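Local coordinates for protein ferredoxin (Trichomonas vaginalis, PDB 1L5P) that shuttles electrons on a single [2Fe-2S] cluster, linking pyruvate:ferredoxin oxidoreductase to hydrogenase, at residues T4-G9 with G88-L93; Q20-V25 with I80-E85; G45-K50 with A74-A79. All blocks are in the same frame, centred on the assembly; numbering follows the deposited sequence.

Interaction 1. Residues T4-G9 with G88-L93; sequences TAVKGG and GAVFEL
Four main-chain hydrogen bonds join strand 4-7 to segment 88-93 as a parallel ladder, the strand axes passing 4.7 Å apart with 20° between their directions. Thr-4 and Val-6 do the bonding with both their N-H and C=O groups. Thr-4 N gives its hydrogen to Ala-89 O at 2.9 Å, and Thr-4 O receives Phe-91 N at 2.8 Å, almost along the C=O axis. Val-6 N reaches Phe-91 O by the most bent bond of the four, 136° at the hydrogen, while Val-6 O takes Leu-93 N from above its carbonyl plane. The main chain of Ala-5 faces the other way and bonds to Lys-12 of strand 10-15. This arrangement is the hallmark of the beta-grasp fold of [2Fe-2S] ferredoxins: the N-terminal and C-terminal strands lie side by side and parallel in the middle of a mixed sheet.

The closest carbon contacts lie at the end of the ladder, between Leu-93 and the solvent-exposed Lys-7, whereas Ala-5 and Phe-91 are the buried residues, under Leu-26 and Leu-22 of helix 22-27. Leu-93, the last residue, turns its side chain obliquely across Lys-7, so that Leu-93 CD1 presses on Lys-7 CG at 3.3 Å and Leu-93 CB on the same CG at 3.4 Å, both closer than normal van der Waals contact. Its chi2 of 131°, off a staggered value, fits this crowding. Leu-93 CD1 also meets Ala-5 CB at 4.0 Å.

Packing is looser on the opposite, partly exposed face. Here Thr-4 and Val-90 point the same way side by side, with Thr-4 CB 3.8 Å from Val-90 CG2; the side chains of Val-6 and Val-90 cross obliquely, with Val-6 CG2 4.0 Å from Val-90 CG1. Glu-92 extends from this face to a salt bridge between its OE1 and Lys-50 NZ.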
ATOM      1  N   THR A   4       5.468  -4.070   7.388  1.00 28.50           N
ATOM      2  CA  THR A   4       6.567  -3.153   7.598  1.00 29.19           C
ATOM      3  C   THR A   4       6.537  -2.058   6.540  1.00 28.84           C
ATOM      4  O   THR A   4       6.540  -2.359   5.347  1.00 30.10           O
ATOM      5  CB  THR A   4       7.898  -3.931   7.499  1.00 29.97           C
ATOM      6  OG1 THR A   4       7.965  -4.888   8.563  1.00 31.32           O
ATOM      7  CG2 THR A   4       9.087  -2.995   7.568  1.00 30.49           C
ATOM      8  N   ALA A   5       6.487  -0.800   6.975  1.00 27.59           N
ATOM      9  CA  ALA A   5       6.498   0.338   6.061  1.00 28.37           C
ATOM     10  C   ALA A   5       7.900   0.914   6.165  1.00 29.91           C
ATOM     11  O   ALA A   5       8.447   0.988   7.260  1.00 32.74           O
ATOM     12  CB  ALA A   5       5.462   1.380   6.490  1.00 28.02           C
ATOM     13  N   VAL A   6       8.484   1.311   5.041  1.00 30.61           N
ATOM     14  CA  VAL A   6       9.833   1.858   5.037  1.00 33.70           C
ATOM     15  C   VAL A   6       9.864   3.232   4.401  1.00 37.52           C
ATOM     16  O   VAL A   6       9.771   3.355   3.188  1.00 38.41           O
ATOM     17  CB  VAL A   6      10.788   0.967   4.249  1.00 32.67           C
ATOM     18  CG1 VAL A   6      12.185   1.546   4.281  1.00 31.15           C
ATOM     19  CG2 VAL A   6      10.761  -0.438   4.815  1.00 34.19           C
ATOM     20  N   LYS A   7      10.009   4.263   5.225  1.00 42.32           N
ATOM     21  CA  LYS A   7      10.055   5.641   4.746  1.00 45.01           C
ATOM     22  C   LYS A   7      11.396   6.247   5.114  1.00 45.86           C
ATOM     23  O   LYS A   7      11.829   6.146   6.258  1.00 47.71           O
ATOM     24  CB  LYS A   7       8.938   6.461   5.398  1.00 46.26           C
ATOM     25  CG  LYS A   7       7.970   7.103   4.421  1.00 48.76           C
ATOM     26  CD  LYS A   7       6.949   7.970   5.151  1.00 51.41           C
ATOM     27  CE  LYS A   7       6.498   9.144   4.288  1.00 52.96           C
ATOM     28  NZ  LYS A   7       6.422  10.412   5.070  1.00 54.56           N
ATOM     29  N   GLY A   8      12.050   6.877   4.147  1.00 46.76           N
ATOM     30  CA  GLY A   8      13.338   7.489   4.418  1.00 49.40           C
ATOM     31  C   GLY A   8      14.320   6.572   5.128  1.00 50.94           C
ATOM     32  O   GLY A   8      14.886   6.931   6.168  1.00 52.71           O
ATOM     33  N   GLY A   9      14.518   5.381   4.574  1.00 50.03           N
ATOM     34  CA  GLY A   9      15.448   4.443   5.169  1.00 49.90           C
ATOM     35  C   GLY A   9      15.088   3.953   6.559  1.00 49.27           C
ATOM     36  O   GLY A   9      15.816   3.142   7.129  1.00 51.40           O
ATOM     37  N   GLY A  88       3.595  -9.721   7.462  1.00 34.04           N
ATOM     38  CA  GLY A  88       5.024  -9.792   7.232  1.00 31.72           C
ATOM     39  C   GLY A  88       5.444  -9.109   5.951  1.00 30.47           C
ATOM     40  O   GLY A  88       6.636  -8.997   5.667  1.00 31.02           O
ATOM     41  N   ALA A  89       4.473  -8.648   5.169  1.00 29.68           N
ATOM     42  CA  ALA A  89       4.782  -7.969   3.914  1.00 27.95           C
ATOM     43  C   ALA A  89       5.495  -6.659   4.205  1.00 26.81           C
ATOM     44  O   ALA A  89       5.228  -6.011   5.222  1.00 26.76           O
ATOM     45  CB  ALA A  89       3.512  -7.704   3.141  1.00 30.05           C
ATOM     46  N   VAL A  90       6.400  -6.274   3.315  1.00 24.11           N
ATOM     47  CA  VAL A  90       7.141  -5.042   3.482  1.00 25.11           C
ATOM     48  C   VAL A  90       6.901  -4.088   2.322  1.00 28.29           C
ATOM     49  O   VAL A  90       6.981  -4.488   1.164  1.00 30.55           O
ATOM     50  CB  VAL A  90       8.627  -5.335   3.569  1.00 26.77           C
ATOM     51  CG1 VAL A  90       9.405  -4.036   3.770  1.00 27.90           C
ATOM     52  CG2 VAL A  90       8.875  -6.311   4.711  1.00 26.60           C
ATOM     53  N   PHE A  91       6.607  -2.827   2.631  1.00 28.88           N
ATOM     54  CA  PHE A  91       6.369  -1.827   1.596  1.00 28.14           C
ATOM     55  C   PHE A  91       7.267  -0.620   1.812  1.00 28.97           C
ATOM     56  O   PHE A  91       7.517  -0.221   2.937  1.00 29.47           O
ATOM     57  CB  PHE A  91       4.898  -1.387   1.597  1.00 24.97           C
ATOM     58  CG  PHE A  91       3.925  -2.517   1.446  1.00 23.00           C
ATOM     59  CD1 PHE A  91       3.430  -3.176   2.564  1.00 22.00           C
ATOM     60  CD2 PHE A  91       3.488  -2.916   0.184  1.00 21.54           C
ATOM     61  CE1 PHE A  91       2.499  -4.223   2.427  1.00 23.87           C
ATOM     62  CE2 PHE A  91       2.567  -3.956   0.036  1.00 19.31           C
ATOM     63  CZ  PHE A  91       2.068  -4.611   1.157  1.00 20.05           C
ATOM     64  N   GLU A  92       7.747  -0.043   0.720  1.00 30.54           N
ATOM     65  CA  GLU A  92       8.618   1.114   0.767  1.00 32.13           C
ATOM     66  C   GLU A  92       7.852   2.341   0.249  1.00 34.00           C
ATOM     67  O   GLU A  92       7.236   2.299  -0.820  1.00 34.55           O
ATOM     68  CB  GLU A  92       9.849   0.803  -0.073  1.00 31.36           C
ATOM     69  CG  GLU A  92      10.727   1.959  -0.413  1.00 40.18           C
ATOM     70  CD  GLU A  92      11.873   1.524  -1.304  1.00 46.65           C
ATOM     71  OE1 GLU A  92      12.210   2.247  -2.274  1.00 50.15           O
ATOM     72  OE2 GLU A  92      12.434   0.440  -1.035  1.00 49.09           O
ATOM     73  N   LEU A  93       7.867   3.421   1.024  1.00 34.44           N
ATOM     74  CA  LEU A  93       7.157   4.635   0.648  1.00 34.96           C
ATOM     75  C   LEU A  93       8.077   5.600  -0.070  1.00 36.94           C
ATOM     76  O   LEU A  93       7.555   6.581  -0.632  1.00 40.79           O
ATOM     77  CB  LEU A  93       6.571   5.309   1.886  1.00 33.34           C
ATOM     78  CG  LEU A  93       5.540   4.504   2.681  1.00 33.37           C
ATOM     79  CD1 LEU A  93       5.907   4.540   4.157  1.00 32.97           C
ATOM     80  CD2 LEU A  93       4.138   5.073   2.456  1.00 34.89           C
ATOM     81  OXT LEU A  93       9.302   5.361  -0.070  1.00 38.71           O
TER

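Interaction 2. Residues Q20-V25 with I80-E85; sequences QTLFTV and ITLSGE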
ATOM      1  N   GLN A  20      -8.574  -4.334   6.023  1.00 34.12           N
ATOM      2  CA  GLN A  20      -8.160  -2.940   6.045  1.00 31.07           C
ATOM      3  C   GLN A  20      -7.257  -2.770   4.831  1.00 30.13           C
ATOM      4  O   GLN A  20      -6.535  -3.692   4.469  1.00 30.42           O
ATOM      5  CB  GLN A  20      -7.352  -2.647   7.313  1.00 31.12           C
ATOM      6  CG  GLN A  20      -8.124  -1.969   8.426  1.00 29.95           C
ATOM      7  CD  GLN A  20      -7.222  -1.197   9.372  1.00 31.22           C
ATOM      8  OE1 GLN A  20      -6.204  -1.714   9.839  1.00 29.27           O
ATOM      9  NE2 GLN A  20      -7.595   0.047   9.662  1.00 32.49           N
ATOM     10  N   THR A  21      -7.293  -1.610   4.188  1.00 29.12           N
ATOM     11  CA  THR A  21      -6.422  -1.409   3.043  1.00 27.27           C
ATOM     12  C   THR A  21      -5.113  -0.832   3.539  1.00 26.40           C
ATOM     13  O   THR A  21      -5.068  -0.193   4.587  1.00 26.42           O
ATOM     14  CB  THR A  21      -7.004  -0.433   2.019  1.00 26.82           C
ATOM     15  OG1 THR A  21      -7.019   0.885   2.576  1.00 28.97           O
ATOM     16  CG2 THR A  21      -8.406  -0.846   1.628  1.00 27.45           C
ATOM     17  N   LEU A  22      -4.056  -1.063   2.776  1.00 24.77           N
ATOM     18  CA  LEU A  22      -2.750  -0.557   3.121  1.00 24.90           C
ATOM     19  C   LEU A  22      -2.829   0.958   3.243  1.00 27.28           C
ATOM     20  O   LEU A  22      -2.132   1.568   4.066  1.00 28.55           O
ATOM     21  CB  LEU A  22      -1.753  -0.931   2.035  1.00 22.31           C
ATOM     22  CG  LEU A  22      -0.315  -0.558   2.361  1.00 23.68           C
ATOM     23  CD1 LEU A  22       0.156  -1.361   3.566  1.00 20.12           C
ATOM     24  CD2 LEU A  22       0.551  -0.817   1.155  1.00 22.67           C
ATOM     25  N   PHE A  23      -3.681   1.553   2.411  1.00 26.12           N
ATOM     26  CA  PHE A  23      -3.891   3.001   2.377  1.00 25.25           C
ATOM     27  C   PHE A  23      -4.392   3.473   3.730  1.00 26.45           C
ATOM     28  O   PHE A  23      -3.873   4.427   4.302  1.00 26.97           O
ATOM     29  CB  PHE A  23      -4.927   3.362   1.296  1.00 22.99           C
ATOM     30  CG  PHE A  23      -5.256   4.831   1.225  1.00 15.89           C
ATOM     31  CD1 PHE A  23      -4.404   5.721   0.572  1.00 15.10           C
ATOM     32  CD2 PHE A  23      -6.425   5.320   1.797  1.00 14.19           C
ATOM     33  CE1 PHE A  23      -4.723   7.089   0.490  1.00 15.02           C
ATOM     34  CE2 PHE A  23      -6.751   6.679   1.722  1.00 12.66           C
ATOM     35  CZ  PHE A  23      -5.897   7.566   1.066  1.00 12.84           C
ATOM     36  N   THR A  24      -5.418   2.798   4.232  1.00 27.85           N
ATOM     37  CA  THR A  24      -5.986   3.139   5.518  1.00 29.89           C
ATOM     38  C   THR A  24      -4.911   3.048   6.582  1.00 30.18           C
ATOM     39  O   THR A  24      -4.699   3.981   7.343  1.00 31.38           O
ATOM     40  CB  THR A  24      -7.104   2.179   5.879  1.00 31.62           C
ATOM     41  OG1 THR A  24      -8.114   2.243   4.869  1.00 34.53           O
ATOM     42  CG2 THR A  24      -7.708   2.546   7.230  1.00 34.03           C
ATOM     43  N   VAL A  25      -4.238   1.905   6.618  1.00 29.43           N
ATOM     44  CA  VAL A  25      -3.175   1.651   7.569  1.00 29.05           C
ATOM     45  C   VAL A  25      -2.064   2.694   7.467  1.00 28.66           C
ATOM     46  O   VAL A  25      -1.643   3.265   8.472  1.00 29.33           O
ATOM     47  CB  VAL A  25      -2.594   0.245   7.325  1.00 28.63           C
ATOM     48  CG1 VAL A  25      -1.279   0.070   8.074  1.00 28.47           C
ATOM     49  CG2 VAL A  25      -3.617  -0.802   7.741  1.00 25.04           C
ATOM     50  N   ILE A  80      -4.795  -2.562  -2.206  1.00 29.54           N
ATOM     51  CA  ILE A  80      -4.382  -3.720  -1.428  1.00 25.27           C
ATOM     52  C   ILE A  80      -5.191  -3.868  -0.150  1.00 27.32           C
ATOM     53  O   ILE A  80      -5.085  -3.049   0.760  1.00 29.14           O
ATOM     54  CB  ILE A  80      -2.898  -3.614  -1.078  1.00 22.54           C
ATOM     55  CG1 ILE A  80      -2.075  -3.624  -2.363  1.00 17.60           C
ATOM     56  CG2 ILE A  80      -2.486  -4.761  -0.179  1.00 24.41           C
ATOM     57  CD1 ILE A  80      -0.669  -3.165  -2.192  1.00 16.13           C
ATOM     58  N   THR A  81      -6.010  -4.912  -0.098  1.00 28.80           N
ATOM     59  CA  THR A  81      -6.840  -5.201   1.068  1.00 31.97           C
ATOM     60  C   THR A  81      -6.059  -6.185   1.929  1.00 35.31           C
ATOM     61  O   THR A  81      -5.842  -7.326   1.521  1.00 37.52           O
ATOM     62  CB  THR A  81      -8.174  -5.863   0.656  1.00 31.65           C
ATOM     63  OG1 THR A  81      -8.820  -5.058  -0.338  1.00 32.58           O
ATOM     64  CG2 THR A  81      -9.091  -6.012   1.857  1.00 28.95           C
ATOM     65  N   LEU A  82      -5.644  -5.751   3.117  1.00 36.42           N
ATOM     66  CA  LEU A  82      -4.856  -6.596   4.004  1.00 35.99           C
ATOM     67  C   LEU A  82      -5.610  -7.705   4.727  1.00 38.60           C
ATOM     68  O   LEU A  82      -6.725  -7.513   5.223  1.00 38.70           O
ATOM     69  CB  LEU A  82      -4.125  -5.730   5.023  1.00 33.09           C
ATOM     70  CG  LEU A  82      -3.157  -4.739   4.378  1.00 31.30           C
ATOM     71  CD1 LEU A  82      -2.729  -3.730   5.412  1.00 31.82           C
ATOM     72  CD2 LEU A  82      -1.952  -5.464   3.810  1.00 28.42           C
ATOM     73  N   SER A  83      -4.973  -8.873   4.774  1.00 39.99           N
ATOM     74  CA  SER A  83      -5.515 -10.054   5.431  1.00 41.85           C
ATOM     75  C   SER A  83      -4.345 -10.856   5.997  1.00 42.87           C
ATOM     76  O   SER A  83      -3.177 -10.506   5.783  1.00 42.69           O
ATOM     77  CB  SER A  83      -6.287 -10.909   4.433  1.00 45.30           C
ATOM     78  OG  SER A  83      -5.578 -11.002   3.204  1.00 50.05           O
ATOM     79  N   GLY A  84      -4.656 -11.929   6.714  1.00 42.79           N
ATOM     80  CA  GLY A  84      -3.608 -12.743   7.305  1.00 43.82           C
ATOM     81  C   GLY A  84      -2.481 -13.112   6.354  1.00 44.96           C
ATOM     82  O   GLY A  84      -1.315 -13.157   6.748  1.00 44.57           O
ATOM     83  N   GLU A  85      -2.821 -13.369   5.095  1.00 45.28           N
ATOM     84  CA  GLU A  85      -1.822 -13.749   4.102  1.00 45.11           C
ATOM     85  C   GLU A  85      -0.769 -12.664   3.847  1.00 43.17           C
ATOM     86  O   GLU A  85       0.307 -12.947   3.318  1.00 41.46           O
ATOM     87  CB  GLU A  85      -2.514 -14.120   2.785  1.00 49.21           C
ATOM     88  CG  GLU A  85      -3.475 -13.058   2.273  1.00 55.60           C
ATOM     89  CD  GLU A  85      -3.494 -12.964   0.756  1.00 60.16           C
ATOM     90  OE1 GLU A  85      -4.402 -13.565   0.143  1.00 63.82           O
ATOM     91  OE2 GLU A  85      -2.611 -12.290   0.177  1.00 62.09           O
TER
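Ile-80 O is held by one hydrogen bond, from Leu-22 N at 3.0 Å and nearly along the C=O axis, and by one weaker CA-H...O contact from Thr-21 CA at 3.1 Å. Both lie where the start of helix 22-27 meets segment 80-85. Two residues on, Leu-82 N gives a hydrogen to Gln-20 O at 2.6 Å, so two bonds of opposite direction flank the antiparallel non-hydrogen-bonded pair of Thr-21 and Thr-81.

Thr-21 sits at the N-cap of the helix. Its chi1 of 69° sets OG1 in the crowded position between the backbone N and the carbonyl carbon, from where it shares a hydrogen bond of 2.9 Å with Thr-24 OG1; either hydroxyl could be the donor.

The apolar grip comes from Leu-82. With CG anti to the carbonyl carbon (chi1 -61°), its CD1 lies 3.8 Å from Val-25 CG2, the two side chains crossing at about a right angle, and 3.9 Å from Leu-22 CA. Leu-22 CD1 meets the same methyl obliquely at 4.2 Å. Phe-91 lies against Leu-22 and Ile-80, while Phe-23 turns away to touch the cluster. The result is the helix start of a beta-grasp ferredoxin, joined through two main-chain hydrogen bonds, in a short and weakly bonded antiparallel pairing, to the chain just after the last cluster cysteine, Cys-78.

Interaction 3. Residues G45-K50 with A74-A79; sequences GKCICK and ARLACA. With FES (Fe2/s2 (inorganic) cluster), chain D.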
ATOM      1  N   GLY A  45      -4.770   7.558  -8.111  1.00 34.98           N
ATOM      2  CA  GLY A  45      -3.447   6.993  -8.325  1.00 32.96           C
ATOM      3  C   GLY A  45      -2.325   7.703  -7.584  1.00 32.12           C
ATOM      4  O   GLY A  45      -1.178   7.713  -8.031  1.00 31.57           O
ATOM      5  N   LYS A  46      -2.635   8.288  -6.439  1.00 32.74           N
ATOM      6  CA  LYS A  46      -1.618   9.004  -5.682  1.00 34.60           C
ATOM      7  C   LYS A  46      -1.044   8.211  -4.511  1.00 33.34           C
ATOM      8  O   LYS A  46       0.032   8.531  -4.018  1.00 36.25           O
ATOM      9  CB  LYS A  46      -2.193  10.330  -5.171  1.00 37.44           C
ATOM     10  CG  LYS A  46      -2.959  11.119  -6.217  1.00 39.02           C
ATOM     11  CD  LYS A  46      -2.376  12.506  -6.396  1.00 39.05           C
ATOM     12  CE  LYS A  46      -3.162  13.532  -5.600  1.00 40.15           C
ATOM     13  NZ  LYS A  46      -3.637  14.661  -6.446  1.00 40.93           N
ATOM     14  N   CYS A  47      -1.750   7.173  -4.076  1.00 31.16           N
ATOM     15  CA  CYS A  47      -1.299   6.353  -2.950  1.00 29.00           C
ATOM     16  C   CYS A  47      -0.228   5.344  -3.326  1.00 26.32           C
ATOM     17  O   CYS A  47      -0.213   4.233  -2.814  1.00 26.02           O
ATOM     18  CB  CYS A  47      -2.476   5.602  -2.364  1.00 29.14           C
ATOM     19  SG  CYS A  47      -3.199   4.510  -3.566  1.00 30.99           S
ATOM     20  N   ILE A  48       0.679   5.741  -4.204  1.00 27.58           N
ATOM     21  CA  ILE A  48       1.741   4.857  -4.657  1.00 28.31           C
ATOM     22  C   ILE A  48       2.738   4.446  -3.581  1.00 29.70           C
ATOM     23  O   ILE A  48       3.194   5.265  -2.794  1.00 30.53           O
ATOM     24  CB  ILE A  48       2.531   5.508  -5.792  1.00 27.22           C
ATOM     25  CG1 ILE A  48       1.669   5.548  -7.053  1.00 28.86           C
ATOM     26  CG2 ILE A  48       3.818   4.732  -6.036  1.00 25.28           C
ATOM     27  CD1 ILE A  48       1.270   4.172  -7.543  1.00 27.94           C
ATOM     28  N   CYS A  49       3.076   3.164  -3.565  1.00 30.26           N
ATOM     29  CA  CYS A  49       4.051   2.628  -2.631  1.00 28.91           C
ATOM     30  C   CYS A  49       4.753   1.501  -3.362  1.00 30.99           C
ATOM     31  O   CYS A  49       4.386   1.179  -4.492  1.00 32.95           O
ATOM     32  CB  CYS A  49       3.363   2.100  -1.393  1.00 28.90           C
ATOM     33  SG  CYS A  49       2.310   0.723  -1.706  1.00 30.91           S
ATOM     34  N   LYS A  50       5.766   0.900  -2.749  1.00 30.93           N
ATOM     35  CA  LYS A  50       6.475  -0.184  -3.421  1.00 28.41           C
ATOM     36  C   LYS A  50       6.451  -1.461  -2.606  1.00 28.80           C
ATOM     37  O   LYS A  50       6.842  -1.466  -1.445  1.00 30.57           O
ATOM     38  CB  LYS A  50       7.924   0.213  -3.706  1.00 26.60           C
ATOM     39  CG  LYS A  50       8.139   0.827  -5.071  1.00 27.29           C
ATOM     40  CD  LYS A  50       8.483   2.298  -4.968  1.00 31.29           C
ATOM     41  CE  LYS A  50       9.897   2.486  -4.436  1.00 35.61           C
ATOM     42  NZ  LYS A  50      10.110   3.821  -3.806  1.00 38.60           N
ATOM     43  N   ALA A  74       5.724  -0.944  -8.129  1.00 25.39           N
ATOM     44  CA  ALA A  74       4.775   0.029  -7.616  1.00 22.27           C
ATOM     45  C   ALA A  74       3.396  -0.588  -7.487  1.00 21.32           C
ATOM     46  O   ALA A  74       3.013  -1.430  -8.285  1.00 22.92           O
ATOM     47  CB  ALA A  74       4.712   1.231  -8.548  1.00 20.28           C
ATOM     48  N   ARG A  75       2.655  -0.165  -6.474  1.00 21.07           N
ATOM     49  CA  ARG A  75       1.303  -0.638  -6.248  1.00 20.20           C
ATOM     50  C   ARG A  75       0.502   0.519  -5.639  1.00 23.39           C
ATOM     51  O   ARG A  75       1.080   1.474  -5.118  1.00 23.12           O
ATOM     52  CB  ARG A  75       1.303  -1.824  -5.282  1.00 20.42           C
ATOM     53  CG  ARG A  75       2.006  -3.070  -5.790  1.00 21.94           C
ATOM     54  CD  ARG A  75       1.188  -3.788  -6.864  1.00 19.70           C
ATOM     55  NE  ARG A  75      -0.199  -3.967  -6.465  1.00 15.16           N
ATOM     56  CZ  ARG A  75      -0.682  -5.078  -5.925  1.00 18.81           C
ATOM     57  NH1 ARG A  75       0.115  -6.115  -5.722  1.00 18.26           N
ATOM     58  NH2 ARG A  75      -1.966  -5.152  -5.583  1.00 18.54           N
ATOM     59  N   LEU A  76      -0.823   0.438  -5.725  1.00 23.75           N
ATOM     60  CA  LEU A  76      -1.696   1.451  -5.146  1.00 23.38           C
ATOM     61  C   LEU A  76      -2.036   0.931  -3.759  1.00 23.32           C
ATOM     62  O   LEU A  76      -2.638  -0.129  -3.626  1.00 24.22           O
ATOM     63  CB  LEU A  76      -2.991   1.583  -5.950  1.00 23.30           C
ATOM     64  CG  LEU A  76      -2.974   2.251  -7.327  1.00 22.28           C
ATOM     65  CD1 LEU A  76      -4.413   2.421  -7.786  1.00 20.12           C
ATOM     66  CD2 LEU A  76      -2.261   3.596  -7.274  1.00 19.62           C
ATOM     67  N   ALA A  77      -1.654   1.667  -2.726  1.00 24.77           N
ATOM     68  CA  ALA A  77      -1.923   1.241  -1.364  1.00 22.13           C
ATOM     69  C   ALA A  77      -3.396   0.945  -1.122  1.00 22.59           C
ATOM     70  O   ALA A  77      -3.722  -0.003  -0.417  1.00 24.21           O
ATOM     71  CB  ALA A  77      -1.432   2.298  -0.390  1.00 23.79           C
ATOM     72  N   CYS A  78      -4.296   1.735  -1.701  1.00 24.03           N
ATOM     73  CA  CYS A  78      -5.719   1.491  -1.475  1.00 26.67           C
ATOM     74  C   CYS A  78      -6.284   0.304  -2.272  1.00 28.86           C
ATOM     75  O   CYS A  78      -7.418  -0.134  -2.035  1.00 29.29           O
ATOM     76  CB  CYS A  78      -6.540   2.752  -1.758  1.00 28.40           C
ATOM     77  SG  CYS A  78      -6.495   3.317  -3.459  1.00 34.56           S
ATOM     78  N   ALA A  79      -5.491  -0.228  -3.201  1.00 29.34           N
ATOM     79  CA  ALA A  79      -5.910  -1.369  -4.005  1.00 27.76           C
ATOM     80  C   ALA A  79      -5.579  -2.671  -3.276  1.00 29.94           C
ATOM     81  O   ALA A  79      -6.022  -3.750  -3.671  1.00 31.34           O
ATOM     82  CB  ALA A  79      -5.202  -1.337  -5.341  1.00 25.36           C
TER
HETATM   83 FE1  FES D  94      -6.723   7.462  -4.928  1.00 29.89          FE
HETATM   84 FE2  FES D  94      -5.499   5.229  -3.962  1.00 32.50          FE
HETATM   85  S1  FES D  94      -5.921   5.719  -6.102  1.00 33.00           S
HETATM   86  S2  FES D  94      -6.296   6.973  -2.765  1.00 30.45           S
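An edge pair of the ferredoxin beta-grasp sheet, strands 48-50 and 74-76, runs here straight into the [2Fe-2S] site, because Cys-47, just before strand 48-50, and Cys-78, just after strand 74-76, come together at the same end of the ladder. The pairing is antiparallel, with 134° between the strand directions. Cys-49 and Arg-75 form its hydrogen-bonded pair: Cys-49 N gives to Arg-75 O, and Arg-75 N to Cys-49 O, each at 3.0 Å.

On the face of Ile-48 and Leu-76 the two side chains cross obliquely and meet tip to tip, Ile-48 CD1 against Leu-76 CD2 at 3.6 Å. The two methyls of Leu-76 then divide their work. CD2 also rests on Gly-45 CA, whereas CD1 approaches the bridging sulfide S1 of the cluster at 4.0 Å. Helix 61-67 lies over this face, with Leu-67 on Ile-48 and Phe-66 on Leu-76. On the opposite face Cys-49, not a cluster ligand, is buried with its SG nearest to Arg-75 O and touching Ala-77 more loosely, with Leu-22 of helix 22-27 packed on both Cys-49 and Ala-77. Arg-75 leads away from the pair, its NE in a salt bridge with Glu-63.

Cys-47 and Cys-78 converge on one iron from the two segments. Cys-47 SG binds FE2 at 2.4 Å and Cys-78 SG binds it at 2.2 Å, each sulfur lying in the crowded position between its backbone N and carbonyl carbon (chi1 61° for Cys-47). Cys-38 and Cys-44 complete the set of cluster ligands. Beyond the strands, Ala-77 N bonds to Cys-47 O at 2.9 Å, which fixes the turn carrying Cys-78 beside its fellow ligand. Cys-47 SG accepts the backbone N-H of Cys-78, a bond that probably helps stabilise the negative charge on this cluster thiolate; it is 3.5 Å from Cys-78 N to Cys-47 SG and almost straight, 175° at the hydrogen.

Interactions 1 and 3 belong to the same five-stranded sheet, 1 at its central parallel pair and 3 at its antiparallel edge; strands 90-92 and 48-53 are neighbours, and Phe-91 CB packs on Lys-50 O between the two contacts. Interaction 2 is outside that sheet, where helix 22-27 begins, yet touches interaction 1 through Phe-91 and interaction 3 through Phe-23, whose ring and CB pack on Cys-47 and Cys-78. Interaction 3 is the buried one and adds iron-sulfur bonds to its ladder. Interactions 1 and 2 are partly buried and depend on main-chain bonds and aliphatic contacts. Along the chain, 3 is nested within 2, and both within 1.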